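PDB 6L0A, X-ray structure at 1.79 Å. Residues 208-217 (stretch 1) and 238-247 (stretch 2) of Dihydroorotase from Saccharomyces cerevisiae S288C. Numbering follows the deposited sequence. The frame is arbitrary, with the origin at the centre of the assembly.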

# COMPACT_ATOMS: atom_id res chain seq x y z
N THR C 208 -6.69 9.14 19.88
CA THR C 208 -7.61 9.74 18.93
C THR C 208 -7.84 8.78 17.77
O THR C 208 -6.99 7.95 17.45
CB THR C 208 -7.11 11.10 18.43
OG1 THR C 208 -5.79 10.96 17.88
CG2 THR C 208 -7.12 12.15 19.57
N LEU C 209 -9.03 8.88 17.17
CA LEU C 209 -9.36 8.10 15.99
C LEU C 209 -9.77 9.06 14.89
O LEU C 209 -10.50 10.02 15.13
CB LEU C 209 -10.48 7.10 16.28
CG LEU C 209 -10.13 6.07 17.37
CD1 LEU C 209 -11.37 5.31 17.80
CD2 LEU C 209 -9.04 5.11 16.88
N THR C 210 -9.28 8.82 13.68
CA THR C 210 -9.57 9.66 12.54
C THR C 210 -10.88 9.24 11.90
O THR C 210 -11.44 8.19 12.21
CB THR C 210 -8.48 9.56 11.48
OG1 THR C 210 -8.54 8.25 10.90
CG2 THR C 210 -7.10 9.80 12.09
N ALA C 211 -11.36 10.08 10.99
CA ALA C 211 -12.49 9.67 10.16
C ALA C 211 -12.08 8.57 9.19
O ALA C 211 -12.78 7.57 9.04
CB ALA C 211 -13.04 10.88 9.40
N HIS C 212 -10.92 8.73 8.54
CA HIS C 212 -10.64 7.83 7.41
C HIS C 212 -10.25 6.43 7.87
O HIS C 212 -10.49 5.46 7.14
CB HIS C 212 -9.57 8.43 6.49
CG HIS C 212 -8.35 8.95 7.20
ND1 HIS C 212 -8.33 10.17 7.84
CD2 HIS C 212 -7.11 8.44 7.31
CE1 HIS C 212 -7.12 10.38 8.34
NE2 HIS C 212 -6.36 9.34 8.02
N HIS C 213 -9.69 6.28 9.07
CA HIS C 213 -9.39 4.93 9.53
C HIS C 213 -10.63 4.17 9.98
O HIS C 213 -10.53 2.97 10.22
CB HIS C 213 -8.36 4.98 10.66
CG HIS C 213 -6.99 5.37 10.20
ND1 HIS C 213 -6.38 6.57 10.54
CD2 HIS C 213 -6.10 4.71 9.41
CE1 HIS C 213 -5.18 6.63 9.98
NE2 HIS C 213 -4.98 5.51 9.30
N LEU C 214 -11.78 4.84 10.12
CA LEU C 214 -13.04 4.15 10.37
C LEU C 214 -13.65 3.58 9.09
O LEU C 214 -14.61 2.81 9.16
CB LEU C 214 -14.04 5.09 11.03
CG LEU C 214 -13.56 5.73 12.34
CD1 LEU C 214 -14.68 6.54 12.99
CD2 LEU C 214 -13.02 4.67 13.30
N PHE C 215 -13.10 3.95 7.93
CA PHE C 215 -13.54 3.48 6.62
C PHE C 215 -12.51 2.63 5.91
O PHE C 215 -12.87 1.62 5.29
CB PHE C 215 -13.85 4.68 5.71
CG PHE C 215 -15.08 5.46 6.10
CD1 PHE C 215 -14.98 6.57 6.92
CD2 PHE C 215 -16.33 5.10 5.61
CE1 PHE C 215 -16.10 7.32 7.25
CE2 PHE C 215 -17.46 5.83 5.95
CZ PHE C 215 -17.34 6.94 6.77
N LEU C 216 -11.25 3.04 5.93
CA LEU C 216 -10.25 2.52 5.02
C LEU C 216 -9.61 1.24 5.53
O LEU C 216 -9.49 1.01 6.74
CB LEU C 216 -9.13 3.54 4.77
CG LEU C 216 -9.44 4.85 4.07
CD1 LEU C 216 -8.19 5.72 4.03
CD2 LEU C 216 -9.98 4.62 2.67
N THR C 217 -9.14 0.44 4.59
CA THR C 217 -8.28 -0.70 4.85
C THR C 217 -7.16 -0.65 3.82
O THR C 217 -7.19 0.17 2.91
CB THR C 217 -9.08 -2.00 4.77
OG1 THR C 217 -8.42 -3.01 5.52
CG2 THR C 217 -9.22 -2.41 3.35
N ASP C 238 -8.35 -4.91 12.08
CA ASP C 238 -7.99 -3.65 12.71
C ASP C 238 -9.11 -2.63 12.58
O ASP C 238 -9.53 -2.02 13.57
CB ASP C 238 -6.70 -3.11 12.11
CG ASP C 238 -5.56 -4.07 12.27
OD1 ASP C 238 -5.26 -4.41 13.43
OD2 ASP C 238 -4.97 -4.49 11.24
N LYS C 239 -9.62 -2.43 11.36
CA LYS C 239 -10.72 -1.49 11.19
C LYS C 239 -11.91 -1.86 12.08
O LYS C 239 -12.57 -0.97 12.63
CB LYS C 239 -11.15 -1.40 9.73
CG LYS C 239 -12.31 -0.45 9.52
CD LYS C 239 -12.65 -0.26 8.05
CE LYS C 239 -13.73 -1.23 7.61
NZ LYS C 239 -14.32 -0.80 6.32
N LYS C 240 -12.18 -3.17 12.23
CA LYS C 240 -13.25 -3.61 13.12
C LYS C 240 -13.02 -3.13 14.54
O LYS C 240 -13.95 -2.65 15.20
CB LYS C 240 -13.37 -5.15 13.09
CG LYS C 240 -13.90 -5.80 14.40
CD LYS C 240 -14.74 -7.06 14.12
CE LYS C 240 -14.73 -8.11 15.26
NZ LYS C 240 -14.51 -7.58 16.65
N ALA C 241 -11.78 -3.27 15.04
CA ALA C 241 -11.47 -2.83 16.40
C ALA C 241 -11.60 -1.32 16.52
O ALA C 241 -12.08 -0.82 17.55
CB ALA C 241 -10.06 -3.28 16.79
N LEU C 242 -11.17 -0.56 15.50
CA LEU C 242 -11.25 0.89 15.58
C LEU C 242 -12.69 1.38 15.62
O LEU C 242 -13.02 2.29 16.37
CB LEU C 242 -10.53 1.54 14.39
CG LEU C 242 -9.07 1.17 14.17
CD1 LEU C 242 -8.55 1.82 12.91
CD2 LEU C 242 -8.21 1.60 15.35
N VAL C 243 -13.55 0.82 14.76
CA VAL C 243 -14.94 1.27 14.73
C VAL C 243 -15.62 0.94 16.06
O VAL C 243 -16.36 1.77 16.60
CB VAL C 243 -15.68 0.66 13.53
CG1 VAL C 243 -17.18 0.84 13.67
CG2 VAL C 243 -15.20 1.32 12.23
N LYS C 244 -15.33 -0.24 16.63
CA LYS C 244 -15.93 -0.60 17.92
C LYS C 244 -15.45 0.32 19.03
O LYS C 244 -16.22 0.69 19.92
CB LYS C 244 -15.63 -2.06 18.26
CG LYS C 244 -16.63 -3.06 17.67
CD LYS C 244 -16.63 -4.40 18.44
CE LYS C 244 -17.94 -4.61 19.20
NZ LYS C 244 -19.09 -4.96 18.31
N ALA C 245 -14.17 0.69 19.00
CA ALA C 245 -13.66 1.65 19.98
C ALA C 245 -14.33 3.01 19.81
O ALA C 245 -14.71 3.65 20.80
CB ALA C 245 -12.14 1.78 19.86
N ALA C 246 -14.51 3.45 18.56
CA ALA C 246 -15.02 4.80 18.33
C ALA C 246 -16.45 4.97 18.83
O ALA C 246 -16.83 6.05 19.30
CB ALA C 246 -14.95 5.15 16.85
N VAL C 247 -17.26 3.92 18.72
CA VAL C 247 -18.64 3.98 19.18
C VAL C 247 -18.80 3.39 20.58
O VAL C 247 -19.93 3.18 21.03
CB VAL C 247 -19.58 3.29 18.18
CG1 VAL C 247 -19.51 3.98 16.83
CG2 VAL C 247 -19.24 1.82 18.05

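This is a mainly apolar packing of one helix face against a strand end and the turn that follows it, closed at one end by a single lysine hydrogen bond. The two stretches bury 441 Å² between them, both sides summed. Leu209, Leu214 and Leu242 are buried, which suits their apolar side chains.

The helix begins earlier in the chain and runs through 246. Lys239, Leu242, Ala245 and Ala246 point their CA-to-CB bonds toward stretch 1. Their spacing of three or four residues places them on one side of the helix. The CA-to-CB bond of Val243 points sideways, and its CG2 reaches O of Leu214 at 3.5 Å. The CA-to-CB bond of Lys244 points away, and the residue takes no part.

Leu209 sits at the end of the strand and its CA-to-CB bond points toward the helix. Its rotamer is m, t. CD2 of Leu209 lies 3.9 Å from CD2 of Leu242. CD1 of Leu209 lies 3.7 Å from CB of Ala246 and 4.2 Å from CB of Ala245. The side chains of Ala245 and Ala246 are single methyls, and CD1 of Leu209 also lies 3.7 Å from O of Leu242. That carbonyl is already used within the helix, accepting from Ala246 N.

Leu214 gives the other large apolar contribution from stretch 1. Its CA-to-CB bond points sideways, but the end of the side chain comes nearer the helix. CD2 of Leu214 is 4.1 Å from CB of Leu242 and 4.1 Å from CB of Ala246. CB of Leu214 is 4.1 Å from CG2 of Val243. Ala246 thus touches both Leu209 and Leu214.

His213 contributes less area. Its CB lies 3.9 Å from CD1 of Leu242, and its O is 3.5 Å from the same methyl. The imidazole is engaged with its own stretch: ND1 of His213 and OG1 of Thr210 are hydrogen-bonded at 2.8 Å. N of His213 donates to OG1 of Thr210 at 2.9 Å, which ties the start of the turn together. NE2 of His213 is bonded elsewhere in the structure.

Lys239 closes the end of the contact near Phe215. Its aliphatic chain runs along the backbone of the turn, with CG 3.9 Å from O of His213 and CD 3.8 Å from O of Leu214. The chain bends at chi3, 93°, and NZ of Lys239 donates to O of Phe215 at 3.0 Å. This is the only hydrogen bond across the stretches. Lysine suits this partly exposed position, since its methylenes pack while its charged end meets a carbonyl. The CA-to-CB bond of Phe215 points away, and its closest contact is made by the backbone O.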